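PDB 4G1P: Cys-Gly metallodipeptidase DUG1 from Saccharomyces cerevisiae, which hydrolyses Cys-Gly dipeptides as a metal-dependent peptidase and forms the catalytic component of the complex that degrades glutathione in yeast. Local coordinates for residues Leu143-Val148 against Ala470-Tyr475; Pro209-Gly214 against Lys404-Val409; Lys279-Asp284 against Ser392-Ala397. One frame throughout, in Å; residues are numbered along the deposited sequence.

Interaction 1: Leu143-Val148 against Ala470-Tyr475; sequences LSWINV and AYLQYY
W145 meets Y471 and L472 across two helices that touch through a few side-chain ends. The six-membered part of the indole does the work. Its CZ3 lies 4.2 Å from CD1 of L472, and this methyl sits at the ring edge, close to the indole plane. The next indole atom, CH2, is 4.4 Å from CE2 of Y471, and the two rings meet obliquely. With CG beside the backbone N (chi1 -65°), the indole of W145 reaches across to the second helix although its CB does not aim there.

The packed part ends at these three residues, all of them buried. V148 is looser: its CG1 stands 4.6 Å from CD1 of L472, beyond close packing. No hydrogen bond crosses the contact. The hydroxyl of Y471 is hydrogen-bonded to Q398. Exposure begins only farther round the second helix, at Y474.

The contact joins helix 135-154, which carries the zinc ligand D137 near its start, to the C-terminal helix 458-477. The indole is about 8 Å from the side chain of the zinc ligand D200, so the packing is near the metal site without being part of it. M468, also on helix 458-477, touches W145. Helix 16-28 covers L143, I146 and N147, and helix 397-410 packs against A470, Y474 and Y475.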
ATOM      1  N   LEU A 143     -31.096   9.455  -4.342  1.00 16.66           N
ATOM      2  CA  LEU A 143     -32.333   8.794  -4.744  1.00 15.84           C
ATOM      3  C   LEU A 143     -33.543   9.335  -3.969  1.00 17.81           C
ATOM      4  O   LEU A 143     -34.676   9.293  -4.454  1.00 18.19           O
ATOM      5  CB  LEU A 143     -32.222   7.278  -4.577  1.00 13.52           C
ATOM      6  CG  LEU A 143     -31.242   6.560  -5.505  1.00 15.57           C
ATOM      7  CD1 LEU A 143     -31.098   5.090  -5.117  1.00 11.04           C
ATOM      8  CD2 LEU A 143     -31.685   6.706  -6.959  1.00 13.92           C
ATOM      9  N   SER A 144     -33.296   9.854  -2.773  1.00 16.68           N
ATOM     10  CA  SER A 144     -34.370  10.409  -1.964  1.00 18.30           C
ATOM     11  C   SER A 144     -35.164  11.465  -2.727  1.00 18.99           C
ATOM     12  O   SER A 144     -36.395  11.494  -2.650  1.00 18.42           O
ATOM     13  CB  SER A 144     -33.821  10.996  -0.668  1.00 17.50           C
ATOM     14  OG  SER A 144     -33.372   9.981   0.200  1.00 17.94           O
ATOM     15  N   TRP A 145     -34.466  12.316  -3.475  1.00 15.09           N
ATOM     16  CA  TRP A 145     -35.152  13.307  -4.304  1.00 15.83           C
ATOM     17  C   TRP A 145     -36.170  12.663  -5.235  1.00 20.04           C
ATOM     18  O   TRP A 145     -37.276  13.182  -5.397  1.00 21.30           O
ATOM     19  CB  TRP A 145     -34.164  14.134  -5.112  1.00 15.18           C
ATOM     20  CG  TRP A 145     -33.276  14.979  -4.246  1.00 17.89           C
ATOM     21  CD1 TRP A 145     -31.933  14.841  -4.068  1.00 14.18           C
ATOM     22  CD2 TRP A 145     -33.682  16.070  -3.408  1.00 16.38           C
ATOM     23  NE1 TRP A 145     -31.477  15.786  -3.188  1.00 14.52           N
ATOM     24  CE2 TRP A 145     -32.529  16.557  -2.773  1.00 16.19           C
ATOM     25  CE3 TRP A 145     -34.908  16.686  -3.146  1.00 15.92           C
ATOM     26  CZ2 TRP A 145     -32.564  17.633  -1.883  1.00 18.69           C
ATOM     27  CZ3 TRP A 145     -34.941  17.757  -2.269  1.00 17.41           C
ATOM     28  CH2 TRP A 145     -33.777  18.217  -1.646  1.00 16.68           C
ATOM     29  N   ILE A 146     -35.823  11.519  -5.822  1.00 18.65           N
ATOM     30  CA  ILE A 146     -36.762  10.832  -6.705  1.00 17.42           C
ATOM     31  C   ILE A 146     -37.926  10.203  -5.936  1.00 18.54           C
ATOM     32  O   ILE A 146     -39.073  10.299  -6.367  1.00 16.24           O
ATOM     33  CB  ILE A 146     -36.075   9.765  -7.543  1.00 17.33           C
ATOM     34  CG1 ILE A 146     -34.816  10.345  -8.183  1.00 14.86           C
ATOM     35  CG2 ILE A 146     -37.046   9.196  -8.582  1.00 14.63           C
ATOM     36  CD1 ILE A 146     -33.947   9.316  -8.837  1.00 15.14           C
ATOM     37  N   ASN A 147     -37.623   9.564  -4.808  1.00 17.55           N
ATOM     38  CA  ASN A 147     -38.651   9.024  -3.924  1.00 16.42           C
ATOM     39  C   ASN A 147     -39.705  10.086  -3.618  1.00 20.75           C
ATOM     40  O   ASN A 147     -40.921   9.862  -3.761  1.00 17.75           O
ATOM     41  CB  ASN A 147     -38.014   8.531  -2.626  1.00 14.69           C
ATOM     42  CG  ASN A 147     -36.928   7.480  -2.868  1.00 21.12           C
ATOM     43  OD1 ASN A 147     -36.946   6.780  -3.886  1.00 19.65           O
ATOM     44  ND2 ASN A 147     -35.973   7.371  -1.935  1.00 16.58           N
ATOM     45  N   VAL A 148     -39.212  11.259  -3.228  1.00 19.38           N
ATOM     46  CA  VAL A 148     -40.061  12.389  -2.928  1.00 19.26           C
ATOM     47  C   VAL A 148     -40.960  12.787  -4.103  1.00 21.41           C
ATOM     48  O   VAL A 148     -42.161  12.994  -3.918  1.00 20.09           O
ATOM     49  CB  VAL A 148     -39.238  13.579  -2.452  1.00 18.63           C
ATOM     50  CG1 VAL A 148     -40.118  14.840  -2.373  1.00 15.87           C
ATOM     51  CG2 VAL A 148     -38.618  13.249  -1.107  1.00 16.92           C
ATOM     52  N   ALA A 470     -41.192  18.674   2.860  1.00 16.96           N
ATOM     53  CA  ALA A 470     -41.743  19.863   3.485  1.00 21.71           C
ATOM     54  C   ALA A 470     -40.931  21.083   3.085  1.00 21.46           C
ATOM     55  O   ALA A 470     -41.482  22.161   2.847  1.00 19.66           O
ATOM     56  CB  ALA A 470     -41.794  19.718   4.988  1.00 20.06           C
ATOM     57  N   TYR A 471     -39.620  20.899   2.992  1.00 19.00           N
ATOM     58  CA  TYR A 471     -38.746  21.981   2.560  1.00 18.41           C
ATOM     59  C   TYR A 471     -39.119  22.516   1.175  1.00 18.41           C
ATOM     60  O   TYR A 471     -39.239  23.722   1.002  1.00 20.29           O
ATOM     61  CB  TYR A 471     -37.273  21.566   2.618  1.00 15.71           C
ATOM     62  CG  TYR A 471     -36.456  22.218   1.554  1.00 15.03           C
ATOM     63  CD1 TYR A 471     -36.041  23.529   1.681  1.00 17.96           C
ATOM     64  CD2 TYR A 471     -36.115  21.530   0.403  1.00 16.75           C
ATOM     65  CE1 TYR A 471     -35.302  24.131   0.691  1.00 18.63           C
ATOM     66  CE2 TYR A 471     -35.383  22.121  -0.583  1.00 17.82           C
ATOM     67  CZ  TYR A 471     -34.975  23.419  -0.434  1.00 19.40           C
ATOM     68  OH  TYR A 471     -34.241  24.010  -1.424  1.00 25.44           O
ATOM     69  N   LEU A 472     -39.312  21.641   0.195  1.00 17.07           N
ATOM     70  CA  LEU A 472     -39.757  22.109  -1.119  1.00 18.02           C
ATOM     71  C   LEU A 472     -41.112  22.828  -1.018  1.00 21.42           C
ATOM     72  O   LEU A 472     -41.343  23.845  -1.662  1.00 20.57           O
ATOM     73  CB  LEU A 472     -39.827  20.964  -2.141  1.00 15.52           C
ATOM     74  CG  LEU A 472     -38.502  20.301  -2.552  1.00 20.05           C
ATOM     75  CD1 LEU A 472     -38.740  19.062  -3.394  1.00 19.01           C
ATOM     76  CD2 LEU A 472     -37.614  21.267  -3.311  1.00 19.39           C
ATOM     77  N   GLN A 473     -42.001  22.291  -0.197  1.00 21.25           N
ATOM     78  CA  GLN A 473     -43.312  22.872  -0.036  1.00 21.32           C
ATOM     79  C   GLN A 473     -43.219  24.261   0.586  1.00 23.58           C
ATOM     80  O   GLN A 473     -43.789  25.229   0.061  1.00 23.46           O
ATOM     81  CB  GLN A 473     -44.190  21.965   0.825  1.00 22.62           C
ATOM     82  CG  GLN A 473     -45.591  22.515   1.042  1.00 27.52           C
ATOM     83  CD  GLN A 473     -46.331  22.748  -0.264  1.00 27.02           C
ATOM     84  OE1 GLN A 473     -46.444  21.851  -1.094  1.00 26.73           O
ATOM     85  NE2 GLN A 473     -46.831  23.956  -0.451  1.00 26.12           N
ATOM     86  N   TYR A 474     -42.502  24.365   1.700  1.00 20.59           N
ATOM     87  CA  TYR A 474     -42.411  25.637   2.397  1.00 20.44           C
ATOM     88  C   TYR A 474     -41.676  26.676   1.570  1.00 24.43           C
ATOM     89  O   TYR A 474     -42.079  27.843   1.522  1.00 27.55           O
ATOM     90  CB  TYR A 474     -41.733  25.487   3.744  1.00 19.40           C
ATOM     91  CG  TYR A 474     -42.578  24.792   4.768  1.00 22.33           C
ATOM     92  CD1 TYR A 474     -43.966  24.794   4.675  1.00 25.45           C
ATOM     93  CD2 TYR A 474     -41.990  24.116   5.826  1.00 23.38           C
ATOM     94  CE1 TYR A 474     -44.747  24.138   5.626  1.00 26.77           C
ATOM     95  CE2 TYR A 474     -42.752  23.464   6.774  1.00 24.61           C
ATOM     96  CZ  TYR A 474     -44.125  23.477   6.674  1.00 28.00           C
ATOM     97  OH  TYR A 474     -44.864  22.812   7.627  1.00 30.11           O
ATOM     98  N   TYR A 475     -40.592  26.255   0.930  1.00 22.45           N
ATOM     99  CA  TYR A 475     -39.853  27.164   0.081  1.00 22.13           C
ATOM    100  C   TYR A 475     -40.783  27.753  -0.981  1.00 26.04           C
ATOM    101  O   TYR A 475     -40.773  28.967  -1.216  1.00 30.62           O
ATOM    102  CB  TYR A 475     -38.623  26.494  -0.545  1.00 20.44           C
ATOM    103  CG  TYR A 475     -37.880  27.429  -1.462  1.00 22.61           C
ATOM    104  CD1 TYR A 475     -37.130  28.475  -0.952  1.00 21.08           C
ATOM    105  CD2 TYR A 475     -37.972  27.301  -2.841  1.00 25.45           C
ATOM    106  CE1 TYR A 475     -36.471  29.348  -1.782  1.00 21.74           C
ATOM    107  CE2 TYR A 475     -37.312  28.174  -3.682  1.00 23.27           C
ATOM    108  CZ  TYR A 475     -36.565  29.192  -3.142  1.00 23.31           C
ATOM    109  OH  TYR A 475     -35.904  30.060  -3.969  1.00 28.81           O
TER

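Interaction 2: Pro209-Gly214 against Lys404-Val409; sequences PVLTYG and KATKLV
P209 brings the one ring of this contact to T406, and the ring is met at its CB-CG side. CG2 of T406 is 3.6 Å from CG of P209 and 3.7 Å from CB of P209. No aromatic ring or side-chain amide touches across the two segments. Elsewhere round P209 lie W203 and Y410, so the proline sits among aromatic neighbours.

L211 comes to the other branch of T406. Its CD2 methyl lies 3.9 Å from OG1 of T406, with the two side chains running past each other in opposite directions. L211 also touches F399 and A402 of the same helix as T406, and P414.

The rotamer of T406 sorts its two branches. CG2 is anti to the backbone N and goes to the proline. OG1 is beside that N (chi1 -58°) and is hydrogen-bonded to A402 O, one turn back in helix 397-410. A single water joins strand and helix. It donates to V210 O at 3.1 Å and also to T406 OG1 at 3.1 Å. V210 turns its own side chain the other way, and its carbonyl takes the bridge.

Strand 415-419 runs parallel to this strand and bonds to P209 and L211 through the backbone.

No direct hydrogen bond links the two segments. The join is a methyl-to-proline contact, a leucine methyl against the T406 hydroxyl, and one water. T406 serves all three: its methyl packs on the proline, while its buried hydroxyl meets the leucine and is satisfied by its own helix and by the water.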
ATOM      1  N   PRO A 209     -30.990  16.760  14.326  1.00 21.85           N
ATOM      2  CA  PRO A 209     -30.830  17.221  12.944  1.00 20.05           C
ATOM      3  C   PRO A 209     -30.172  18.586  12.872  1.00 21.90           C
ATOM      4  O   PRO A 209     -30.218  19.345  13.837  1.00 23.57           O
ATOM      5  CB  PRO A 209     -32.271  17.290  12.422  1.00 19.63           C
ATOM      6  CG  PRO A 209     -33.120  17.356  13.642  1.00 19.40           C
ATOM      7  CD  PRO A 209     -32.403  16.581  14.693  1.00 18.95           C
ATOM      8  N   VAL A 210     -29.548  18.885  11.742  1.00 19.25           N
ATOM      9  CA  VAL A 210     -28.832  20.143  11.570  1.00 22.38           C
ATOM     10  C   VAL A 210     -29.110  20.708  10.188  1.00 21.06           C
ATOM     11  O   VAL A 210     -29.561  20.004   9.290  1.00 21.36           O
ATOM     12  CB  VAL A 210     -27.273  19.985  11.733  1.00 19.21           C
ATOM     13  CG1 VAL A 210     -26.926  19.200  12.975  1.00 18.66           C
ATOM     14  CG2 VAL A 210     -26.668  19.314  10.527  1.00 18.01           C
ATOM     15  N   LEU A 211     -28.847  21.990  10.021  1.00 20.13           N
ATOM     16  CA  LEU A 211     -28.759  22.543   8.685  1.00 20.13           C
ATOM     17  C   LEU A 211     -27.359  23.131   8.556  1.00 22.78           C
ATOM     18  O   LEU A 211     -26.806  23.698   9.514  1.00 20.76           O
ATOM     19  CB  LEU A 211     -29.854  23.581   8.435  1.00 22.57           C
ATOM     20  CG  LEU A 211     -31.277  23.023   8.550  1.00 20.99           C
ATOM     21  CD1 LEU A 211     -32.278  24.117   8.329  1.00 22.19           C
ATOM     22  CD2 LEU A 211     -31.506  21.892   7.555  1.00 20.10           C
ATOM     23  N   THR A 212     -26.766  22.958   7.385  1.00 18.22           N
ATOM     24  CA  THR A 212     -25.363  23.232   7.245  1.00 17.63           C
ATOM     25  C   THR A 212     -25.141  24.452   6.395  1.00 20.33           C
ATOM     26  O   THR A 212     -25.628  24.533   5.275  1.00 23.25           O
ATOM     27  CB  THR A 212     -24.623  22.006   6.703  1.00 19.92           C
ATOM     28  OG1 THR A 212     -24.711  20.958   7.675  1.00 20.30           O
ATOM     29  CG2 THR A 212     -23.151  22.324   6.449  1.00 21.43           C
ATOM     30  N   TYR A 213     -24.409  25.417   6.943  1.00 22.30           N
ATOM     31  CA  TYR A 213     -24.174  26.672   6.239  1.00 22.89           C
ATOM     32  C   TYR A 213     -22.711  26.902   5.829  1.00 25.38           C
ATOM     33  O   TYR A 213     -22.382  27.957   5.271  1.00 26.05           O
ATOM     34  CB  TYR A 213     -24.710  27.858   7.059  1.00 24.40           C
ATOM     35  CG  TYR A 213     -23.995  28.108   8.376  1.00 24.44           C
ATOM     36  CD1 TYR A 213     -24.412  27.488   9.546  1.00 23.40           C
ATOM     37  CD2 TYR A 213     -22.916  28.973   8.446  1.00 21.16           C
ATOM     38  CE1 TYR A 213     -23.771  27.715  10.735  1.00 23.68           C
ATOM     39  CE2 TYR A 213     -22.267  29.200   9.627  1.00 20.42           C
ATOM     40  CZ  TYR A 213     -22.695  28.576  10.770  1.00 23.62           C
ATOM     41  OH  TYR A 213     -22.040  28.818  11.957  1.00 25.84           O
ATOM     42  N   GLY A 214     -21.842  25.922   6.088  1.00 25.92           N
ATOM     43  CA  GLY A 214     -20.423  26.054   5.765  1.00 25.14           C
ATOM     44  C   GLY A 214     -19.637  24.775   5.508  1.00 24.88           C
ATOM     45  O   GLY A 214     -19.791  23.778   6.213  1.00 29.16           O
ATOM     46  N   LYS A 404     -38.212  25.119   9.185  1.00 21.53           N
ATOM     47  CA  LYS A 404     -39.597  24.745   9.497  1.00 24.34           C
ATOM     48  C   LYS A 404     -39.876  23.292   9.104  1.00 23.52           C
ATOM     49  O   LYS A 404     -40.550  22.557   9.829  1.00 23.81           O
ATOM     50  CB  LYS A 404     -40.608  25.680   8.821  1.00 23.37           C
ATOM     51  CG  LYS A 404     -40.387  27.157   9.115  1.00 32.16           C
ATOM     52  CD  LYS A 404     -41.455  28.037   8.453  1.00 40.63           C
ATOM     53  CE  LYS A 404     -41.101  29.526   8.571  1.00 45.66           C
ATOM     54  NZ  LYS A 404     -42.165  30.426   8.026  1.00 43.83           N
ATOM     55  N   ALA A 405     -39.346  22.880   7.960  1.00 21.56           N
ATOM     56  CA  ALA A 405     -39.450  21.488   7.537  1.00 20.54           C
ATOM     57  C   ALA A 405     -38.851  20.537   8.581  1.00 18.25           C
ATOM     58  O   ALA A 405     -39.492  19.588   8.998  1.00 18.77           O
ATOM     59  CB  ALA A 405     -38.794  21.306   6.196  1.00 20.60           C
ATOM     60  N   THR A 406     -37.636  20.816   9.029  1.00 19.92           N
ATOM     61  CA  THR A 406     -37.003  19.968  10.038  1.00 23.59           C
ATOM     62  C   THR A 406     -37.825  19.926  11.313  1.00 24.32           C
ATOM     63  O   THR A 406     -38.058  18.860  11.891  1.00 21.74           O
ATOM     64  CB  THR A 406     -35.603  20.473  10.392  1.00 20.33           C
ATOM     65  OG1 THR A 406     -34.808  20.516   9.205  1.00 19.52           O
ATOM     66  CG2 THR A 406     -34.960  19.559  11.399  1.00 18.34           C
ATOM     67  N   LYS A 407     -38.260  21.107  11.743  1.00 27.59           N
ATOM     68  CA  LYS A 407     -39.040  21.237  12.964  1.00 29.07           C
ATOM     69  C   LYS A 407     -40.290  20.380  12.856  1.00 25.56           C
ATOM     70  O   LYS A 407     -40.645  19.659  13.783  1.00 30.42           O
ATOM     71  CB  LYS A 407     -39.395  22.704  13.219  1.00 28.73           C
ATOM     72  CG  LYS A 407     -40.389  22.927  14.351  1.00 27.88           C
ATOM     73  CD  LYS A 407     -39.869  22.420  15.683  1.00 32.83           C
ATOM     74  CE  LYS A 407     -40.700  22.976  16.847  1.00 37.01           C
ATOM     75  NZ  LYS A 407     -40.696  24.481  16.903  1.00 38.38           N
ATOM     76  N   LEU A 408     -40.927  20.441  11.699  1.00 20.17           N
ATOM     77  CA  LEU A 408     -42.136  19.681  11.453  1.00 20.62           C
ATOM     78  C   LEU A 408     -41.931  18.185  11.607  1.00 26.69           C
ATOM     79  O   LEU A 408     -42.757  17.516  12.214  1.00 34.19           O
ATOM     80  CB  LEU A 408     -42.644  19.968  10.047  1.00 23.21           C
ATOM     81  CG  LEU A 408     -43.868  19.175   9.624  1.00 22.65           C
ATOM     82  CD1 LEU A 408     -45.024  19.519  10.555  1.00 23.34           C
ATOM     83  CD2 LEU A 408     -44.206  19.500   8.177  1.00 19.23           C
ATOM     84  N   VAL A 409     -40.833  17.664  11.062  1.00 24.11           N
ATOM     85  CA  VAL A 409     -40.600  16.226  11.020  1.00 20.36           C
ATOM     86  C   VAL A 409     -39.967  15.710  12.303  1.00 23.42           C
ATOM     87  O   VAL A 409     -40.407  14.709  12.863  1.00 27.15           O
ATOM     88  CB  VAL A 409     -39.695  15.829   9.826  1.00 22.23           C
ATOM     89  CG1 VAL A 409     -39.388  14.340   9.844  1.00 20.21           C
ATOM     90  CG2 VAL A 409     -40.330  16.233   8.503  1.00 21.33           C
TER
HETATM   91  O   HOH W   1     -32.310  18.717   8.974  1.00 21.89           O

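Interaction 3: Lys279-Asp284 against Ser392-Ala397; sequences KALYKD and SDPFNA
L281 reaches P394 and F395. Its CB points toward the loop and packs on the hydroxyl of Y213, from strand 210-226. The chain continues to CG, which lies beside the backbone N (chi1 -58°), and there it branches. CD1 stays with the Y213 hydroxyl. CD2 is the branch that reaches the loop. It sits 4.3 Å from CG of P394 and 4.3 Å from CE2 of F395. The methyl thus meets the proline ring and the phenyl ring together. It comes to the phenyl obliquely.

The loop has a bond of its own beside these rings. The backbone N of F395 donates to OD1 of D393 at 3.0 Å, with an N-H...O angle of 142°. This makes an Asx turn. The N-H comes from above the carboxylate, 63° out of its plane. The other oxygen, OD2 of D393, lies in the plane of the F395 ring, at its edge. No polar bond crosses between the two segments, so the contact is purely apolar. It is only partly buried: P394 is covered, while F395 is exposed.

Further on, N396 is the N-cap of helix 397-410, and its OD1 accepts from F399 N. In chain order the loop runs from strand 378-391 to that helix. L281 comes from the segment on helix 276-281. Y213 packs against both sides, touching L281, Y282 and P394. Helix 306-314 touches Y282 and K283 next to the contact.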
ATOM      1  N   LYS A 279     -18.980  33.639  16.347  1.00 36.00           N
ATOM      2  CA  LYS A 279     -18.965  32.994  17.656  1.00 40.73           C
ATOM      3  C   LYS A 279     -20.370  32.814  18.229  1.00 42.95           C
ATOM      4  O   LYS A 279     -20.617  31.874  18.988  1.00 45.04           O
ATOM      5  CB  LYS A 279     -18.100  33.782  18.636  1.00 37.15           C
ATOM      6  CG  LYS A 279     -17.614  32.982  19.815  1.00 37.32           C
ATOM      7  CD  LYS A 279     -16.639  33.805  20.649  1.00 45.58           C
ATOM      8  CE  LYS A 279     -15.592  34.492  19.770  1.00 44.83           C
ATOM      9  NZ  LYS A 279     -14.684  35.394  20.554  1.00 44.70           N
ATOM     10  N   ALA A 280     -21.284  33.716  17.872  1.00 38.35           N
ATOM     11  CA  ALA A 280     -22.668  33.613  18.327  1.00 39.59           C
ATOM     12  C   ALA A 280     -23.282  32.288  17.910  1.00 43.49           C
ATOM     13  O   ALA A 280     -23.816  31.547  18.737  1.00 46.29           O
ATOM     14  CB  ALA A 280     -23.498  34.759  17.777  1.00 41.47           C
ATOM     15  N   LEU A 281     -23.187  31.992  16.618  1.00 45.26           N
ATOM     16  CA  LEU A 281     -23.753  30.770  16.055  1.00 38.64           C
ATOM     17  C   LEU A 281     -23.205  29.477  16.665  1.00 36.65           C
ATOM     18  O   LEU A 281     -23.858  28.437  16.576  1.00 37.60           O
ATOM     19  CB  LEU A 281     -23.567  30.749  14.542  1.00 30.17           C
ATOM     20  CG  LEU A 281     -24.187  31.932  13.806  1.00 33.24           C
ATOM     21  CD1 LEU A 281     -23.432  32.201  12.526  1.00 35.76           C
ATOM     22  CD2 LEU A 281     -25.645  31.663  13.504  1.00 31.97           C
ATOM     23  N   TYR A 282     -22.035  29.555  17.253  1.00 34.31           N
ATOM     24  CA  TYR A 282     -21.367  28.376  17.704  1.00 39.54           C
ATOM     25  C   TYR A 282     -21.877  27.972  19.035  1.00 44.94           C
ATOM     26  O   TYR A 282     -21.591  26.914  19.518  1.00 48.53           O
ATOM     27  CB  TYR A 282     -19.858  28.545  17.749  1.00 32.18           C
ATOM     28  CG  TYR A 282     -19.209  28.672  16.417  1.00 34.20           C
ATOM     29  CD1 TYR A 282     -19.828  28.240  15.282  1.00 31.91           C
ATOM     30  CD2 TYR A 282     -17.997  29.247  16.297  1.00 30.61           C
ATOM     31  CE1 TYR A 282     -19.244  28.373  14.073  1.00 28.41           C
ATOM     32  CE2 TYR A 282     -17.409  29.355  15.088  1.00 31.78           C
ATOM     33  CZ  TYR A 282     -18.041  28.924  13.993  1.00 28.12           C
ATOM     34  OH  TYR A 282     -17.426  29.072  12.824  1.00 27.41           O
ATOM     35  N   LYS A 283     -22.661  28.808  19.644  1.00 44.43           N
ATOM     36  CA  LYS A 283     -23.061  28.467  20.962  1.00 50.83           C
ATOM     37  C   LYS A 283     -24.473  28.027  20.815  1.00 50.44           C
ATOM     38  O   LYS A 283     -25.155  28.408  19.905  1.00 49.74           O
ATOM     39  CB  LYS A 283     -22.684  29.550  21.942  1.00 57.78           C
ATOM     40  CG  LYS A 283     -22.460  28.967  23.303  1.00 68.68           C
ATOM     41  CD  LYS A 283     -22.807  27.488  23.300  1.00 62.10           C
ATOM     42  CE  LYS A 283     -23.164  27.008  24.707  1.00 67.30           C
ATOM     43  NZ  LYS A 283     -23.293  28.115  25.706  1.00 64.14           N
ATOM     44  N   ASP A 284     -24.878  27.186  21.728  1.00 49.49           N
ATOM     45  CA  ASP A 284     -26.154  26.561  21.659  1.00 49.22           C
ATOM     46  C   ASP A 284     -26.163  25.364  20.805  1.00 45.29           C
ATOM     47  O   ASP A 284     -27.192  24.834  20.512  1.00 47.51           O
ATOM     48  CB  ASP A 284     -27.088  27.487  20.925  1.00 47.29           C
ATOM     49  CG  ASP A 284     -27.866  28.317  21.845  1.00 60.95           C
ATOM     50  OD1 ASP A 284     -28.126  27.848  22.947  1.00 64.68           O
ATOM     51  OD2 ASP A 284     -28.178  29.461  21.517  1.00 67.50           O
ATOM     52  N   SER A 392     -21.782  30.522   4.194  1.00 30.43           N
ATOM     53  CA  SER A 392     -22.952  31.307   3.881  1.00 29.85           C
ATOM     54  C   SER A 392     -23.677  31.703   5.141  1.00 29.91           C
ATOM     55  O   SER A 392     -23.450  31.133   6.209  1.00 29.16           O
ATOM     56  CB  SER A 392     -23.891  30.524   2.979  1.00 29.30           C
ATOM     57  OG  SER A 392     -25.229  30.893   3.253  1.00 39.19           O
ATOM     58  N   ASP A 393     -24.553  32.690   5.004  1.00 37.40           N
ATOM     59  CA  ASP A 393     -25.382  33.146   6.104  1.00 34.68           C
ATOM     60  C   ASP A 393     -26.636  32.304   6.106  1.00 34.68           C
ATOM     61  O   ASP A 393     -27.370  32.284   5.122  1.00 38.32           O
ATOM     62  CB  ASP A 393     -25.732  34.628   5.932  1.00 41.14           C
ATOM     63  CG  ASP A 393     -27.031  35.017   6.641  1.00 48.56           C
ATOM     64  OD1 ASP A 393     -28.116  34.822   6.039  1.00 48.27           O
ATOM     65  OD2 ASP A 393     -26.967  35.523   7.790  1.00 44.22           O
ATOM     66  N   PRO A 394     -26.888  31.611   7.221  1.00 30.66           N
ATOM     67  CA  PRO A 394     -28.002  30.676   7.411  1.00 28.73           C
ATOM     68  C   PRO A 394     -29.348  31.338   7.711  1.00 31.69           C
ATOM     69  O   PRO A 394     -30.149  30.780   8.469  1.00 29.37           O
ATOM     70  CB  PRO A 394     -27.566  29.890   8.641  1.00 26.29           C
ATOM     71  CG  PRO A 394     -26.764  30.870   9.426  1.00 29.02           C
ATOM     72  CD  PRO A 394     -26.025  31.693   8.411  1.00 28.82           C
ATOM     73  N   PHE A 395     -29.625  32.499   7.137  1.00 32.41           N
ATOM     74  CA  PHE A 395     -30.908  33.116   7.452  1.00 32.71           C
ATOM     75  C   PHE A 395     -31.851  33.290   6.277  1.00 32.58           C
ATOM     76  O   PHE A 395     -33.049  33.468   6.486  1.00 40.06           O
ATOM     77  CB  PHE A 395     -30.730  34.395   8.272  1.00 32.05           C
ATOM     78  CG  PHE A 395     -30.287  34.122   9.672  1.00 32.86           C
ATOM     79  CD1 PHE A 395     -31.179  33.619  10.597  1.00 27.23           C
ATOM     80  CD2 PHE A 395     -28.971  34.304  10.047  1.00 34.79           C
ATOM     81  CE1 PHE A 395     -30.778  33.331  11.865  1.00 27.96           C
ATOM     82  CE2 PHE A 395     -28.563  34.012  11.326  1.00 30.12           C
ATOM     83  CZ  PHE A 395     -29.465  33.523  12.234  1.00 29.65           C
ATOM     84  N   ASN A 396     -31.320  33.201   5.060  1.00 26.50           N
ATOM     85  CA  ASN A 396     -32.119  33.267   3.833  1.00 23.91           C
ATOM     86  C   ASN A 396     -33.240  32.244   3.618  1.00 22.15           C
ATOM     87  O   ASN A 396     -33.270  31.167   4.226  1.00 22.21           O
ATOM     88  CB  ASN A 396     -31.259  32.869   2.628  1.00 28.59           C
ATOM     89  CG  ASN A 396     -30.633  31.497   2.797  1.00 27.36           C
ATOM     90  OD1 ASN A 396     -31.327  30.478   2.854  1.00 23.06           O
ATOM     91  ND2 ASN A 396     -29.316  31.469   2.900  1.00 30.51           N
ATOM     92  N   ALA A 397     -34.143  32.599   2.711  1.00 21.92           N
ATOM     93  CA  ALA A 397     -35.401  31.898   2.491  1.00 22.14           C
ATOM     94  C   ALA A 397     -35.253  30.384   2.648  1.00 22.55           C
ATOM     95  O   ALA A 397     -36.064  29.743   3.315  1.00 18.94           O
ATOM     96  CB  ALA A 397     -35.960  32.245   1.107  1.00 19.24           C
TER

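In the fold
Going from the N terminus, the chain passes 143-148, then 209-214, then 279-284. It returns through 392-397, 404-409 and 470-475 in mirror order. The three contacts are therefore fully nested, and none cross. Interaction 3 closes the innermost loop, of 107 residues. Interaction 2 encloses it with 189, and interaction 1 is outermost with 321. They also touch in space. A405 packs on A470, so helix 397-410 lies between strand 210-226 and the C-terminal helix. Y213 O probably bonds to S392 N, joining interactions 2 and 3. Together they tie helices 135-154, 458-477 and 397-410, strand 210-226, helix 276-281 and the loop 392-397.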